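Local atomic coordinates of uncharacterized protein AF_1382 (Archaeoglobus fulgidus, PDB entry 3OV8), a protein that is of unknown function but has the topology of a winged helix-turn-helix protein, consistent with a role in binding DNA, perhaps as a transcriptional regulator. Residues V31-I36 with Y46-I51. Numbering follows the deposited sequence.
Sequences VYIQYI and YVWLII
Ile33, in the first turn of helix 33-39, reaches across to helix 44-56 and touches three of its residues, Val47, Trp48 and Ile51. The reach comes from an extended chain: CG1 stands opposite the backbone N (chi1 -160°) and CD1 continues outward beyond it. Ile33 CG1 slides past Val47, 3.7 Å from its CG1. The tip then lies between two neighbours, with Ile33 CD1 3.7 Å from Trp48 CD1 and 4.0 Å from Ile51 CG1. Ile33 CD1 is also 3.9 Å from Trp48 CA, close to the helix backbone itself. It meets the indole at its edge, near the ring plane, rather than over a face.

Deeper in, Ile36 follows one turn later on the same side of its helix. Ile36 CG2 lies 4.0 Å from Val47 CG1, a methyl thus shared by both isoleucines, while Ile36 CD1 meets Ile51 CD1 more loosely. Ile21 of helix 12-26 and Ile71 of strand 68-73 also pack on Ile36, so this inner side belongs to the hydrophobic core. The outer side is thinner: Trp48 is exposed and meets Ile33 through CD1 at the rim of its ring and through CA.

The order of helices 33-39 and 44-56 followed by hairpin 60-73 is that of a winged-helix domain, in which 44-56 would occupy the place of the recognition helix. The contacts between these two segments are apolar, with no polar bond between them, so the fit of the side chains probably governs how closely the helices approach here.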
loop_
_atom_site.group_PDB
_atom_site.type_symbol
_atom_site.label_atom_id
_atom_site.label_comp_id
_atom_site.label_asym_id
_atom_site.label_seq_id
_atom_site.Cartn_x
_atom_site.Cartn_y
_atom_site.Cartn_z
ATOM N N VAL A 31 -12.668 12.311 14.919
ATOM C CA VAL A 31 -13.101 11.405 13.872
ATOM C C VAL A 31 -14.080 10.373 14.417
ATOM O O VAL A 31 -13.706 9.505 15.205
ATOM C CB VAL A 31 -11.906 10.675 13.218
ATOM C CG1 VAL A 31 -12.403 9.889 11.992
ATOM C CG2 VAL A 31 -10.834 11.671 12.810
ATOM N N TYR A 32 -15.328 10.460 13.981
ATOM C CA TYR A 32 -16.358 9.535 14.425
ATOM C C TYR A 32 -16.494 8.384 13.467
ATOM O O TYR A 32 -16.422 8.555 12.256
ATOM C CB TYR A 32 -17.700 10.269 14.521
ATOM C CG TYR A 32 -17.605 11.517 15.343
ATOM C CD1 TYR A 32 -17.286 11.451 16.683
ATOM C CD2 TYR A 32 -17.825 12.769 14.777
ATOM C CE1 TYR A 32 -17.207 12.584 17.451
ATOM C CE2 TYR A 32 -17.733 13.912 15.531
ATOM C CZ TYR A 32 -17.428 13.817 16.873
ATOM O OH TYR A 32 -17.335 14.954 17.643
ATOM N N ILE A 33 -16.734 7.192 13.998
ATOM C CA ILE A 33 -16.836 6.039 13.120
ATOM C C ILE A 33 -17.957 6.205 12.101
ATOM O O ILE A 33 -17.816 5.783 10.960
ATOM C CB ILE A 33 -16.981 4.716 13.914
ATOM C CG1 ILE A 33 -16.579 3.533 13.024
ATOM C CG2 ILE A 33 -18.382 4.584 14.490
ATOM C CD1 ILE A 33 -16.074 2.318 13.789
ATOM N N GLN A 34 -19.050 6.847 12.511
ATOM C CA GLN A 34 -20.175 7.132 11.622
ATOM C C GLN A 34 -19.761 8.017 10.462
ATOM O O GLN A 34 -20.223 7.842 9.340
ATOM C CB GLN A 34 -21.288 7.865 12.379
ATOM C CG GLN A 34 -21.838 7.104 13.547
ATOM C CD GLN A 34 -21.337 7.625 14.868
ATOM O OE1 GLN A 34 -20.131 7.760 15.088
ATOM N NE2 GLN A 34 -22.268 7.924 15.767
ATOM N N TYR A 35 -18.909 8.986 10.749
ATOM C CA TYR A 35 -18.435 9.866 9.695
ATOM C C TYR A 35 -17.608 9.092 8.662
ATOM O O TYR A 35 -17.779 9.266 7.445
ATOM C CB TYR A 35 -17.624 11.017 10.273
ATOM C CG TYR A 35 -16.872 11.749 9.198
ATOM C CD1 TYR A 35 -17.490 12.732 8.436
ATOM C CD2 TYR A 35 -15.556 11.422 8.912
ATOM C CE1 TYR A 35 -16.798 13.395 7.429
ATOM C CE2 TYR A 35 -14.870 12.064 7.915
ATOM C CZ TYR A 35 -15.485 13.051 7.175
ATOM O OH TYR A 35 -14.760 13.687 6.183
ATOM N N ILE A 36 -16.708 8.230 9.132
ATOM C CA ILE A 36 -15.896 7.452 8.209
ATOM C C ILE A 36 -16.781 6.645 7.273
ATOM O O ILE A 36 -16.537 6.580 6.070
ATOM C CB ILE A 36 -14.954 6.505 8.958
ATOM C CG1 ILE A 36 -13.966 7.312 9.817
ATOM C CG2 ILE A 36 -14.225 5.603 7.963
ATOM C CD1 ILE A 36 -13.213 6.454 10.862
ATOM N N TYR A 46 -18.258 -3.336 8.434
ATOM C CA TYR A 46 -16.931 -3.482 7.814
ATOM C C TYR A 46 -15.938 -2.421 8.273
ATOM O O TYR A 46 -14.770 -2.707 8.530
ATOM C CB TYR A 46 -17.026 -3.433 6.295
ATOM C CG TYR A 46 -15.704 -3.767 5.649
ATOM C CD1 TYR A 46 -15.264 -5.082 5.592
ATOM C CD2 TYR A 46 -14.878 -2.775 5.129
ATOM C CE1 TYR A 46 -14.053 -5.409 5.014
ATOM C CE2 TYR A 46 -13.654 -3.094 4.547
ATOM C CZ TYR A 46 -13.252 -4.419 4.491
ATOM O OH TYR A 46 -12.047 -4.776 3.913
ATOM N N VAL A 47 -16.396 -1.176 8.371
ATOM C CA VAL A 47 -15.552 -0.122 8.907
ATOM C C VAL A 47 -15.077 -0.477 10.318
ATOM O O VAL A 47 -13.895 -0.313 10.662
ATOM C CB VAL A 47 -16.298 1.231 8.929
ATOM C CG1 VAL A 47 -15.484 2.271 9.709
ATOM C CG2 VAL A 47 -16.555 1.703 7.506
ATOM N N TRP A 48 -15.997 -0.969 11.139
ATOM C CA TRP A 48 -15.661 -1.331 12.505
ATOM C C TRP A 48 -14.593 -2.416 12.495
ATOM O O TRP A 48 -13.632 -2.343 13.256
ATOM C CB TRP A 48 -16.907 -1.827 13.245
ATOM C CG TRP A 48 -16.757 -1.898 14.744
ATOM C CD1 TRP A 48 -16.825 -0.858 15.623
ATOM C CD2 TRP A 48 -16.546 -3.080 15.530
ATOM N NE1 TRP A 48 -16.657 -1.315 16.911
ATOM C CE2 TRP A 48 -16.486 -2.671 16.884
ATOM C CE3 TRP A 48 -16.395 -4.436 15.231
ATOM C CZ2 TRP A 48 -16.283 -3.577 17.928
ATOM C CZ3 TRP A 48 -16.194 -5.333 16.271
ATOM C CH2 TRP A 48 -16.138 -4.898 17.603
ATOM N N LEU A 49 -14.759 -3.412 11.625
ATOM C CA LEU A 49 -13.789 -4.519 11.529
ATOM C C LEU A 49 -12.383 -4.023 11.172
ATOM O O LEU A 49 -11.383 -4.429 11.780
ATOM C CB LEU A 49 -14.262 -5.557 10.500
ATOM C CG LEU A 49 -13.333 -6.721 10.128
ATOM C CD1 LEU A 49 -14.139 -7.923 9.642
ATOM C CD2 LEU A 49 -12.311 -6.308 9.072
ATOM N N ILE A 50 -12.307 -3.168 10.160
ATOM C CA ILE A 50 -11.038 -2.568 9.763
ATOM C C ILE A 50 -10.407 -1.710 10.867
ATOM O O ILE A 50 -9.193 -1.758 11.071
ATOM C CB ILE A 50 -11.187 -1.738 8.465
ATOM C CG1 ILE A 50 -11.529 -2.659 7.294
ATOM C CG2 ILE A 50 -9.933 -0.918 8.210
ATOM C CD1 ILE A 50 -10.545 -3.804 7.105
ATOM N N ILE A 51 -11.225 -0.919 11.565
ATOM C CA ILE A 51 -10.749 -0.101 12.676
ATOM C C ILE A 51 -10.111 -0.995 13.736
ATOM O O ILE A 51 -9.054 -0.674 14.273
ATOM C CB ILE A 51 -11.907 0.711 13.316
ATOM C CG1 ILE A 51 -12.395 1.803 12.350
ATOM C CG2 ILE A 51 -11.486 1.318 14.655
ATOM C CD1 ILE A 51 -11.318 2.707 11.827
#